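Local coordinates for protein 6-phosphogluconolactonase (Trypanosoma cruzi, PDB 6VYE) that probably catalyses the hydrolysis of 6-phosphogluconolactone to 6-phosphogluconate, the second step of the pentose phosphate pathway, at residues 83-88 / 202-207; 48-53 / 163-168; 59-64 / 100-105; 175-180 / 244-249. All coordinates share one frame; numbering follows the deposited sequence.

Interaction 1 of 4, residues 83-88 / 202-207; sequences DERLVP and PKVWRV. With PO4 (phosphate ion), chain D.
Leu86 turns its CD1 methyl into the notch between two residues of the other segment, lying 3.9 Å from CB of Trp205 and touching CG2 of Val207; helix 128-146 covers this patch. Beyond it, CG1 of Val87 meets CG1 of Val204 at 3.7 Å. The second methyl of Val204, CG2, presses at 3.6 Å on CG of Arg85, whose aliphatic part crosses it at about a right angle. Here strands 77-85 and 206-209 run antiparallel, in the part of the mixed sheet where its parallel order gives way. Glu84 and Val207 form a hydrogen-bonded pair, and past the strand end Leu86 N reaches Trp205 O in a nearly straight bond (175°). Arg85 and Arg206 project from the same face, side by side, their guanidinium planes 45° apart. Pro202 lies over one face of the Arg85 group, with CD 3.6 Å from NH2, and Arg85 NH1 is bonded to Glu93 O. A phosphate ion, probably from the crystallisation liquor, bridges the two groups, which would be expected to offset their repulsion: its O4 accepts from Arg85 NH2 at 3.0 Å and from Arg206 NH2 at 2.6 Å, while Arg206 NH1 donates to O1 at 2.9 Å. Arg206 NH2 is also fixed by Pro202 O, close to the guanidinium plane. Ser176 bonds both Asp83 and Arg206, and His173 NE2 also bonds the ion, consistent with a site for a substrate phosphate.

Interaction 2 of 4, residues 48-53 / 163-168; sequences IALSGG and IVLLGL
Between Ala49 and its neighbours Ile163 and Leu165 the flat groups are peptides, joined through their N-H and C=O groups, and the side chains divide between the two faces of the sheet they build. On one face lie Ile48, Ile163 and Leu165; on the other, Ala49 and Val164. Ala49 N donates to Ile163 O at 3.0 Å, and Ala49 O accepts from Leu165 N, which approaches almost in line with the carbonyl bond (172°). One residue thus makes both bonds, as in any parallel pair, and the short segments diverge by just 15°. These are central strands of the Rossmann-like sheet, 46-50 lying between 163-167 and 77-85. On the first face Ile48 carries CG1 anti to its backbone N (chi1 -173°), which brings CG1 to 3.9 Å from CB of Ile163 and lets CD1 reach CD1 of Leu165 at 3.8 Å. Leu59 and Tyr60 of helix 54-66 cover Leu165 there. The other face is more thinly joined, with CB of Ala49 4.4 Å from CG2 of Val164. Toward the C-terminal ends the strands part, and a water takes over: it donates to Leu165 O at 2.6 Å and, weakly, to Leu50 O. Beyond the water, CB of Ser51 packs 3.4 Å from Leu165 O, while Gly53 stands at the N-cap of helix 54-66.

Interaction 3 of 4, residues 59-64 / 100-105; sequences LYSLLH and RQALLR. Unlike the reference sequence in segment 100-105: Arg105 (reference His).
His64 crosses to the neighbouring helix with every atom of its side chain near residues 102-105. Its CB sits 3.2 Å from Ala102 O and also touches CD1 of Leu103, at 3.9 Å. CG, anti to the backbone N (chi1 -176°), keeps the ring running outward from the helix, over residues 102-105. On one branch CD2 passes Leu103 O at 3.8 Å; on the other, CE1 comes to 3.6 Å from NH2 of Arg105, a residue that is His in the reference sequence. ND1 is turned to the same side as CE1, farther from that NH2. The ring stands at 49° to the guanidinium, with NE2 over the guanidinium face, and NE2 itself is hydrogen-bonded to Asp106. Arg105 is held from within its own segment, NE donating to Gln101 O at 2.7 Å, the oxygen lying in the guanidinium plane. Helices 54-66 and 95-104 are neighbours on one face of the Rossmann-like sheet, the first belonging to the beta-alpha-beta crossover from strand 46-50 to strand 77-85, the second following strand 77-85. Their short segments approach to 7.7 Å between axes and cross at 46°. A wider, pi-type turn at 100-104, closed by Arg105 N on Arg100 O, brings Leu103 round against Tyr60, so that CB of Leu103 lies 3.5 Å from Tyr60 O. CB of Tyr60 also meets CB of Ala102, at 4.0 Å, and Ser61 OG, bonded to Lys57, rests on the same methyl. Inward, Leu103 continues onto Phe79 of the sheet, while the hydroxyl of Tyr60 reaches Ser51.

Interaction 4 of 4, residues 175-180 / 244-249; sequences ASIFHG and VPVSRF
The loop after strand 163-167 carries the Asp-Gly-His-Thr-Ala-Ser run of this family, Asp171 to Ser176, and just beyond it Ile177 and His179 pack on a 3-10 turn at 246-249. Val246 lies between them. CB of Val246 stands over one face of the His179 ring in a CH-pi contact, 3.5 Å from the centroid and 17° off the normal, and CG2 of Val246 adds a 3.4 Å touch on CD2 of the ring. At the edge of the imidazole, near its plane, Val244 O lies 3.7 Å from CE1. The other methyl of Val246, CG1, sits between its own backbone N and carbonyl carbon (chi1 70°) and thereby meets Ile177 O at 3.2 Å. Deeper in, CD1 of Ile177 reaches CZ of Phe249 at 3.8 Å. Pro211 and Ile214 of helix 211-215 touch both of these side chains, closing the inner end, whereas His179 stays exposed. The turn keeps its own shape through Arg248 N bonded to Pro245 O at 3.1 Å. No hydrogen bond passes between the segments; the contact rests on van der Waals and CH-pi packing. Phe178 points its CB away from this packing; its ring stacks on His173 and comes within about 4 Å of a bound phosphate. The loop following the Asp171-Ser176 run is thus joined to the turn before strand 256-262, beside a phosphate-binding pocket consistent with a 6-phosphogluconolactonase active site.

From the N terminus, strand 46-50 and helix 54-66 open interactions 2 and 3. Interaction 3 closes first, at 100-105, wholly within the span that interaction 2 completes at 163-168; the two touch where Tyr60 OH meets Ser51 O. Interaction 1 opens at 83-88, before either has closed, and ends at 202-207, so it crosses both. Interaction 4 runs from 175-180 to 244-249: it follows interactions 2 and 3 in series but crosses interaction 1, and the two meet through Ser176. Together they join the sheet centre (interaction 2), a covering helix pair (interaction 3), the antiparallel side (interaction 1) and the loops by the phosphate (interaction 4).

Interaction 1 of 4, residues 83-88 / 202-207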
# COMPACT_ATOMS: atom_id res chain seq x y z
N ASP A 83 1.19 -4.06 3.83
CA ASP A 83 0.73 -4.74 5.05
C ASP A 83 0.57 -6.24 4.78
O ASP A 83 0.54 -6.69 3.59
CB ASP A 83 -0.56 -4.12 5.61
CG ASP A 83 -1.80 -4.36 4.78
OD1 ASP A 83 -1.66 -4.52 3.54
OD2 ASP A 83 -2.90 -4.36 5.39
N GLU A 84 0.47 -6.96 5.89
CA GLU A 84 0.26 -8.42 5.89
C GLU A 84 -0.48 -8.78 7.18
O GLU A 84 -0.11 -8.25 8.23
CB GLU A 84 1.60 -9.17 5.83
CG GLU A 84 1.41 -10.67 5.68
CD GLU A 84 0.54 -11.06 4.48
OE1 GLU A 84 -0.73 -10.93 4.57
OE2 GLU A 84 1.13 -11.48 3.46
N ARG A 85 -1.44 -9.69 7.06
CA ARG A 85 -2.14 -10.34 8.19
C ARG A 85 -1.22 -11.41 8.77
O ARG A 85 -0.60 -12.14 7.97
CB ARG A 85 -3.46 -10.95 7.71
CG ARG A 85 -4.49 -9.89 7.37
CD ARG A 85 -4.24 -9.23 6.02
NE ARG A 85 -5.42 -8.51 5.58
CZ ARG A 85 -6.51 -9.07 5.07
NH1 ARG A 85 -6.60 -10.38 4.90
NH2 ARG A 85 -7.53 -8.31 4.73
N LEU A 86 -1.09 -11.46 10.09
CA LEU A 86 -0.31 -12.51 10.79
C LEU A 86 -1.19 -13.75 10.87
O LEU A 86 -1.77 -14.05 11.93
CB LEU A 86 0.18 -11.98 12.13
CG LEU A 86 1.33 -10.99 11.95
CD1 LEU A 86 1.51 -10.06 13.15
CD2 LEU A 86 2.61 -11.75 11.66
N VAL A 87 -1.34 -14.37 9.70
CA VAL A 87 -1.99 -15.68 9.46
C VAL A 87 -1.01 -16.49 8.62
O VAL A 87 -0.01 -15.95 8.12
CB VAL A 87 -3.36 -15.50 8.77
CG1 VAL A 87 -4.34 -14.73 9.64
CG2 VAL A 87 -3.23 -14.84 7.41
N PRO A 88 -1.18 -17.82 8.49
CA PRO A 88 -0.24 -18.62 7.70
C PRO A 88 -0.12 -18.05 6.27
O PRO A 88 -1.06 -17.52 5.77
CB PRO A 88 -0.86 -20.02 7.77
CG PRO A 88 -1.56 -20.00 9.11
CD PRO A 88 -2.21 -18.64 9.15
N PRO A 202 -10.51 -9.18 8.48
CA PRO A 202 -10.42 -10.11 9.61
C PRO A 202 -9.72 -9.60 10.88
O PRO A 202 -8.76 -8.84 10.79
CB PRO A 202 -9.60 -11.27 9.03
CG PRO A 202 -8.70 -10.58 8.01
CD PRO A 202 -9.60 -9.53 7.38
N LYS A 203 -10.15 -10.13 12.02
CA LYS A 203 -9.69 -9.76 13.37
C LYS A 203 -8.37 -10.45 13.67
O LYS A 203 -8.33 -11.34 14.54
CB LYS A 203 -10.75 -10.17 14.40
CG LYS A 203 -12.10 -9.53 14.16
CD LYS A 203 -12.05 -8.04 14.14
CE LYS A 203 -13.43 -7.43 14.21
NZ LYS A 203 -13.36 -5.94 14.23
N VAL A 204 -7.33 -10.04 12.95
CA VAL A 204 -5.94 -10.53 13.12
C VAL A 204 -5.01 -9.31 13.18
O VAL A 204 -5.33 -8.25 12.58
CB VAL A 204 -5.54 -11.50 11.99
CG1 VAL A 204 -6.37 -12.79 12.05
CG2 VAL A 204 -5.67 -10.86 10.61
N TRP A 205 -3.91 -9.47 13.91
CA TRP A 205 -2.81 -8.50 13.97
C TRP A 205 -2.25 -8.32 12.55
O TRP A 205 -2.27 -9.31 11.76
CB TRP A 205 -1.77 -8.98 14.97
CG TRP A 205 -2.10 -8.57 16.37
CD1 TRP A 205 -2.61 -9.34 17.37
CD2 TRP A 205 -1.95 -7.25 16.91
NE1 TRP A 205 -2.79 -8.59 18.50
CE2 TRP A 205 -2.39 -7.30 18.25
CE3 TRP A 205 -1.51 -6.03 16.40
CZ2 TRP A 205 -2.40 -6.18 19.08
CZ3 TRP A 205 -1.51 -4.92 17.22
CH2 TRP A 205 -1.96 -5.00 18.54
N ARG A 206 -1.79 -7.12 12.23
CA ARG A 206 -1.15 -6.86 10.92
C ARG A 206 0.16 -6.14 11.14
O ARG A 206 0.31 -5.43 12.18
CB ARG A 206 -2.04 -6.03 10.01
CG ARG A 206 -3.33 -6.75 9.62
CD ARG A 206 -4.47 -6.17 10.38
NE ARG A 206 -5.74 -6.71 9.94
CZ ARG A 206 -6.50 -6.21 8.99
NH1 ARG A 206 -6.09 -5.19 8.27
NH2 ARG A 206 -7.66 -6.79 8.72
N VAL A 207 1.11 -6.43 10.26
CA VAL A 207 2.35 -5.64 10.11
C VAL A 207 2.02 -4.66 8.98
O VAL A 207 1.33 -5.10 8.07
CB VAL A 207 3.55 -6.55 9.79
CG1 VAL A 207 4.81 -5.76 9.50
CG2 VAL A 207 3.77 -7.55 10.92
P PO4 D . -8.44 -4.59 5.68
O1 PO4 D . -7.14 -3.78 5.97
O2 PO4 D . -8.61 -4.74 4.20
O3 PO4 D . -9.66 -3.86 6.19
O4 PO4 D . -8.33 -5.93 6.39

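Interaction 2 of 4, residues 48-53 / 163-168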
# COMPACT_ATOMS: atom_id res chain seq x y z
N ILE A 48 8.26 -1.85 -5.12
CA ILE A 48 6.79 -1.64 -5.00
C ILE A 48 6.29 -2.27 -3.69
O ILE A 48 6.64 -3.39 -3.41
CB ILE A 48 6.07 -2.17 -6.24
CG1 ILE A 48 4.59 -1.79 -6.18
CG2 ILE A 48 6.27 -3.68 -6.40
CD1 ILE A 48 3.89 -1.84 -7.49
N ALA A 49 5.41 -1.59 -2.96
CA ALA A 49 4.72 -2.16 -1.80
C ALA A 49 3.28 -2.43 -2.24
O ALA A 49 2.61 -1.43 -2.64
CB ALA A 49 4.81 -1.26 -0.61
N LEU A 50 2.89 -3.71 -2.23
CA LEU A 50 1.58 -4.18 -2.74
C LEU A 50 0.53 -4.02 -1.64
O LEU A 50 0.88 -4.16 -0.49
CB LEU A 50 1.68 -5.65 -3.15
CG LEU A 50 2.71 -6.01 -4.22
CD1 LEU A 50 2.67 -7.50 -4.53
CD2 LEU A 50 2.46 -5.23 -5.47
N SER A 51 -0.71 -3.71 -2.01
CA SER A 51 -1.88 -3.84 -1.10
C SER A 51 -2.61 -5.17 -1.38
O SER A 51 -2.43 -5.75 -2.49
CB SER A 51 -2.80 -2.66 -1.28
OG SER A 51 -3.16 -2.61 -2.65
N GLY A 52 -3.41 -5.62 -0.41
CA GLY A 52 -4.36 -6.75 -0.57
C GLY A 52 -5.73 -6.27 -1.05
O GLY A 52 -5.89 -5.08 -1.33
N GLY A 53 -6.69 -7.19 -1.18
CA GLY A 53 -8.04 -6.88 -1.68
C GLY A 53 -8.26 -7.31 -3.12
O GLY A 53 -7.31 -7.86 -3.76
N ILE A 163 7.34 2.80 -5.53
CA ILE A 163 5.87 2.79 -5.69
C ILE A 163 5.25 2.29 -4.39
O ILE A 163 5.69 1.26 -3.85
CB ILE A 163 5.43 1.97 -6.91
CG1 ILE A 163 6.21 2.35 -8.17
CG2 ILE A 163 3.93 2.09 -7.10
CD1 ILE A 163 5.83 1.60 -9.41
N VAL A 164 4.22 3.00 -3.90
CA VAL A 164 3.36 2.42 -2.85
C VAL A 164 1.93 2.36 -3.39
O VAL A 164 1.37 3.41 -3.75
CB VAL A 164 3.46 3.20 -1.54
CG1 VAL A 164 2.41 2.70 -0.55
CG2 VAL A 164 4.86 3.10 -0.96
N LEU A 165 1.37 1.16 -3.45
CA LEU A 165 -0.04 0.93 -3.83
C LEU A 165 -0.93 0.84 -2.60
O LEU A 165 -0.68 0.01 -1.74
CB LEU A 165 -0.10 -0.41 -4.54
CG LEU A 165 0.03 -0.37 -6.04
CD1 LEU A 165 0.21 -1.81 -6.52
CD2 LEU A 165 -1.23 0.27 -6.64
N LEU A 166 -2.00 1.62 -2.56
CA LEU A 166 -2.88 1.65 -1.37
C LEU A 166 -4.35 1.44 -1.78
O LEU A 166 -4.72 1.80 -2.92
CB LEU A 166 -2.68 3.00 -0.69
CG LEU A 166 -1.29 3.27 -0.14
CD1 LEU A 166 -1.23 4.65 0.43
CD2 LEU A 166 -0.87 2.25 0.91
N GLY A 167 -5.15 0.89 -0.89
CA GLY A 167 -6.62 0.86 -1.07
C GLY A 167 -7.28 1.65 0.05
O GLY A 167 -6.66 1.70 1.10
N LEU A 168 -8.41 2.32 -0.20
CA LEU A 168 -9.16 3.06 0.83
C LEU A 168 -10.25 2.14 1.38
O LEU A 168 -11.13 1.70 0.58
CB LEU A 168 -9.76 4.30 0.21
CG LEU A 168 -10.28 5.31 1.23
CD1 LEU A 168 -9.10 5.91 2.01
CD2 LEU A 168 -11.10 6.42 0.56
O HOH W 1 0.61 -1.02 0.33

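Interaction 3 of 4, residues 59-64 / 100-105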
# COMPACT_ATOMS: atom_id res chain seq x y z
N LEU A 59 -5.46 -6.22 -10.63
CA LEU A 59 -4.28 -5.50 -11.13
C LEU A 59 -3.12 -6.50 -11.28
O LEU A 59 -2.49 -6.50 -12.31
CB LEU A 59 -3.98 -4.32 -10.19
CG LEU A 59 -2.60 -3.69 -10.25
CD1 LEU A 59 -2.28 -3.20 -11.64
CD2 LEU A 59 -2.47 -2.55 -9.26
N TYR A 60 -2.90 -7.38 -10.31
CA TYR A 60 -1.75 -8.31 -10.29
C TYR A 60 -1.94 -9.40 -11.35
O TYR A 60 -0.90 -9.80 -11.96
CB TYR A 60 -1.49 -8.91 -8.91
CG TYR A 60 -1.37 -7.92 -7.80
CD1 TYR A 60 -1.02 -6.60 -8.02
CD2 TYR A 60 -1.61 -8.32 -6.49
CE1 TYR A 60 -0.90 -5.70 -6.97
CE2 TYR A 60 -1.56 -7.42 -5.44
CZ TYR A 60 -1.20 -6.11 -5.68
OH TYR A 60 -1.14 -5.26 -4.62
N SER A 61 -3.19 -9.82 -11.61
CA SER A 61 -3.52 -10.80 -12.67
C SER A 61 -3.32 -10.13 -14.02
O SER A 61 -2.85 -10.79 -14.94
CB SER A 61 -4.93 -11.32 -12.55
OG SER A 61 -5.15 -11.73 -11.22
N LEU A 62 -3.71 -8.87 -14.13
CA LEU A 62 -3.48 -8.08 -15.36
C LEU A 62 -1.97 -7.98 -15.64
O LEU A 62 -1.60 -8.28 -16.78
CB LEU A 62 -4.17 -6.73 -15.18
CG LEU A 62 -4.16 -5.79 -16.38
CD1 LEU A 62 -4.60 -6.51 -17.67
CD2 LEU A 62 -5.06 -4.60 -16.09
N LEU A 63 -1.13 -7.64 -14.65
CA LEU A 63 0.35 -7.55 -14.80
C LEU A 63 0.89 -8.90 -15.28
O LEU A 63 1.80 -8.91 -16.15
CB LEU A 63 1.01 -7.14 -13.47
CG LEU A 63 0.82 -5.68 -13.06
CD1 LEU A 63 1.18 -5.43 -11.60
CD2 LEU A 63 1.62 -4.76 -13.95
N HIS A 64 0.35 -10.00 -14.74
CA HIS A 64 0.79 -11.38 -15.03
C HIS A 64 0.46 -11.74 -16.48
O HIS A 64 1.31 -12.34 -17.14
CB HIS A 64 0.15 -12.40 -14.08
CG HIS A 64 0.66 -13.78 -14.30
ND1 HIS A 64 -0.02 -14.72 -15.04
CD2 HIS A 64 1.80 -14.37 -13.89
CE1 HIS A 64 0.68 -15.84 -15.07
NE2 HIS A 64 1.80 -15.66 -14.38
N ARG A 100 0.73 -14.12 -4.79
CA ARG A 100 1.46 -15.30 -5.28
C ARG A 100 0.58 -16.03 -6.32
O ARG A 100 1.12 -16.34 -7.41
CB ARG A 100 1.86 -16.21 -4.12
CG ARG A 100 2.75 -17.38 -4.49
CD ARG A 100 2.67 -18.56 -3.53
NE ARG A 100 2.00 -19.72 -4.14
CZ ARG A 100 0.77 -20.20 -3.84
NH1 ARG A 100 0.33 -21.28 -4.47
NH2 ARG A 100 -0.00 -19.64 -2.93
N GLN A 101 -0.71 -16.26 -6.02
CA GLN A 101 -1.60 -17.00 -6.96
C GLN A 101 -1.73 -16.19 -8.25
O GLN A 101 -1.71 -16.79 -9.34
CB GLN A 101 -2.94 -17.31 -6.30
CG GLN A 101 -2.83 -18.39 -5.22
CD GLN A 101 -4.10 -18.61 -4.43
OE1 GLN A 101 -4.30 -19.68 -3.87
NE2 GLN A 101 -4.97 -17.60 -4.39
N ALA A 102 -1.83 -14.87 -8.14
CA ALA A 102 -2.20 -13.96 -9.24
C ALA A 102 -0.99 -13.64 -10.13
O ALA A 102 -1.20 -13.38 -11.34
CB ALA A 102 -2.79 -12.70 -8.67
N LEU A 103 0.21 -13.60 -9.56
CA LEU A 103 1.42 -13.01 -10.21
C LEU A 103 2.73 -13.61 -9.67
O LEU A 103 3.54 -14.00 -10.48
CB LEU A 103 1.38 -11.49 -9.97
CG LEU A 103 2.62 -10.72 -10.37
CD1 LEU A 103 2.92 -10.86 -11.86
CD2 LEU A 103 2.47 -9.25 -9.99
N LEU A 104 2.96 -13.63 -8.35
CA LEU A 104 4.34 -13.74 -7.82
C LEU A 104 4.90 -15.15 -7.98
O LEU A 104 6.12 -15.30 -7.89
CB LEU A 104 4.38 -13.26 -6.37
CG LEU A 104 4.00 -11.80 -6.17
CD1 LEU A 104 4.17 -11.40 -4.70
CD2 LEU A 104 4.83 -10.88 -7.04
N ARG A 105 4.04 -16.15 -8.23
CA ARG A 105 4.47 -17.56 -8.46
C ARG A 105 5.44 -17.60 -9.66
O ARG A 105 6.30 -18.45 -9.67
CB ARG A 105 3.25 -18.47 -8.67
CG ARG A 105 2.34 -18.11 -9.83
CD ARG A 105 1.05 -18.94 -9.83
NE ARG A 105 0.01 -18.34 -10.66
CZ ARG A 105 -0.10 -18.49 -11.99
NH1 ARG A 105 0.72 -19.29 -12.64
NH2 ARG A 105 -1.06 -17.88 -12.65

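Interaction 4 of 4, residues 175-180 / 244-249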
# COMPACT_ATOMS: atom_id res chain seq x y z
N ALA A 175 -3.51 0.72 4.13
CA ALA A 175 -2.63 -0.39 4.55
C ALA A 175 -3.31 -1.09 5.72
O ALA A 175 -4.45 -1.55 5.51
CB ALA A 175 -1.25 0.12 4.83
N SER A 176 -2.65 -1.22 6.87
CA SER A 176 -3.31 -1.55 8.16
C SER A 176 -3.03 -0.42 9.16
O SER A 176 -2.81 -0.67 10.37
CB SER A 176 -2.93 -2.94 8.65
OG SER A 176 -3.68 -3.94 7.94
N ILE A 177 -3.09 0.82 8.66
CA ILE A 177 -3.02 2.03 9.52
C ILE A 177 -4.45 2.39 9.95
O ILE A 177 -5.19 2.94 9.16
CB ILE A 177 -2.27 3.18 8.81
CG1 ILE A 177 -0.90 2.74 8.28
CG2 ILE A 177 -2.13 4.36 9.75
CD1 ILE A 177 -0.28 3.73 7.32
N PHE A 178 -4.79 2.09 11.21
CA PHE A 178 -6.10 2.33 11.86
C PHE A 178 -5.94 3.41 12.94
O PHE A 178 -4.90 3.45 13.63
CB PHE A 178 -6.62 1.01 12.45
CG PHE A 178 -6.97 -0.06 11.43
CD1 PHE A 178 -6.08 -1.08 11.12
CD2 PHE A 178 -8.23 -0.09 10.83
CE1 PHE A 178 -6.41 -2.07 10.20
CE2 PHE A 178 -8.54 -1.07 9.89
CZ PHE A 178 -7.64 -2.07 9.59
N HIS A 179 -6.95 4.24 13.11
CA HIS A 179 -7.07 5.08 14.31
C HIS A 179 -7.00 4.13 15.50
O HIS A 179 -7.71 3.11 15.46
CB HIS A 179 -8.38 5.88 14.32
CG HIS A 179 -8.32 7.14 13.53
ND1 HIS A 179 -9.41 7.61 12.83
CD2 HIS A 179 -7.31 7.99 13.30
CE1 HIS A 179 -9.09 8.75 12.26
NE2 HIS A 179 -7.80 9.00 12.52
N GLY A 180 -6.17 4.43 16.48
CA GLY A 180 -5.99 3.56 17.66
C GLY A 180 -4.81 2.62 17.50
O GLY A 180 -4.46 1.93 18.48
N VAL A 244 -12.02 13.94 9.95
CA VAL A 244 -11.16 13.33 8.89
C VAL A 244 -10.94 11.85 9.21
O VAL A 244 -10.86 11.46 10.37
CB VAL A 244 -9.79 14.03 8.71
CG1 VAL A 244 -9.98 15.47 8.29
CG2 VAL A 244 -8.88 13.90 9.93
N PRO A 245 -10.73 11.04 8.17
CA PRO A 245 -10.29 9.65 8.34
C PRO A 245 -8.78 9.65 8.59
O PRO A 245 -8.14 10.66 8.34
CB PRO A 245 -10.66 9.01 6.99
CG PRO A 245 -10.46 10.15 6.00
CD PRO A 245 -10.82 11.42 6.76
N VAL A 246 -8.24 8.52 9.05
CA VAL A 246 -6.82 8.31 9.41
C VAL A 246 -5.94 8.50 8.17
O VAL A 246 -4.83 8.94 8.37
CB VAL A 246 -6.60 6.95 10.09
CG1 VAL A 246 -6.77 5.77 9.12
CG2 VAL A 246 -5.27 6.90 10.84
N SER A 247 -6.44 8.24 6.97
CA SER A 247 -5.73 8.43 5.67
C SER A 247 -5.61 9.92 5.25
O SER A 247 -5.03 10.20 4.17
CB SER A 247 -6.40 7.58 4.63
OG SER A 247 -7.75 8.04 4.44
N ARG A 248 -6.10 10.86 6.06
CA ARG A 248 -5.80 12.32 6.00
C ARG A 248 -4.31 12.60 5.76
O ARG A 248 -4.01 13.53 4.98
CB ARG A 248 -6.21 13.01 7.30
CG ARG A 248 -6.05 14.52 7.27
CD ARG A 248 -7.06 15.21 6.39
NE ARG A 248 -6.87 16.67 6.41
CZ ARG A 248 -7.52 17.54 5.65
NH1 ARG A 248 -8.50 17.13 4.86
NH2 ARG A 248 -7.23 18.81 5.72
N PHE A 249 -3.40 11.77 6.29
CA PHE A 249 -1.93 11.97 6.21
C PHE A 249 -1.47 11.96 4.74
O PHE A 249 -0.47 12.58 4.48
CB PHE A 249 -1.17 10.95 7.07
CG PHE A 249 -1.13 9.55 6.51
CD1 PHE A 249 -0.22 9.20 5.52
CD2 PHE A 249 -2.01 8.58 6.96
CE1 PHE A 249 -0.20 7.91 5.00
CE2 PHE A 249 -1.97 7.29 6.45
CZ PHE A 249 -1.08 6.97 5.45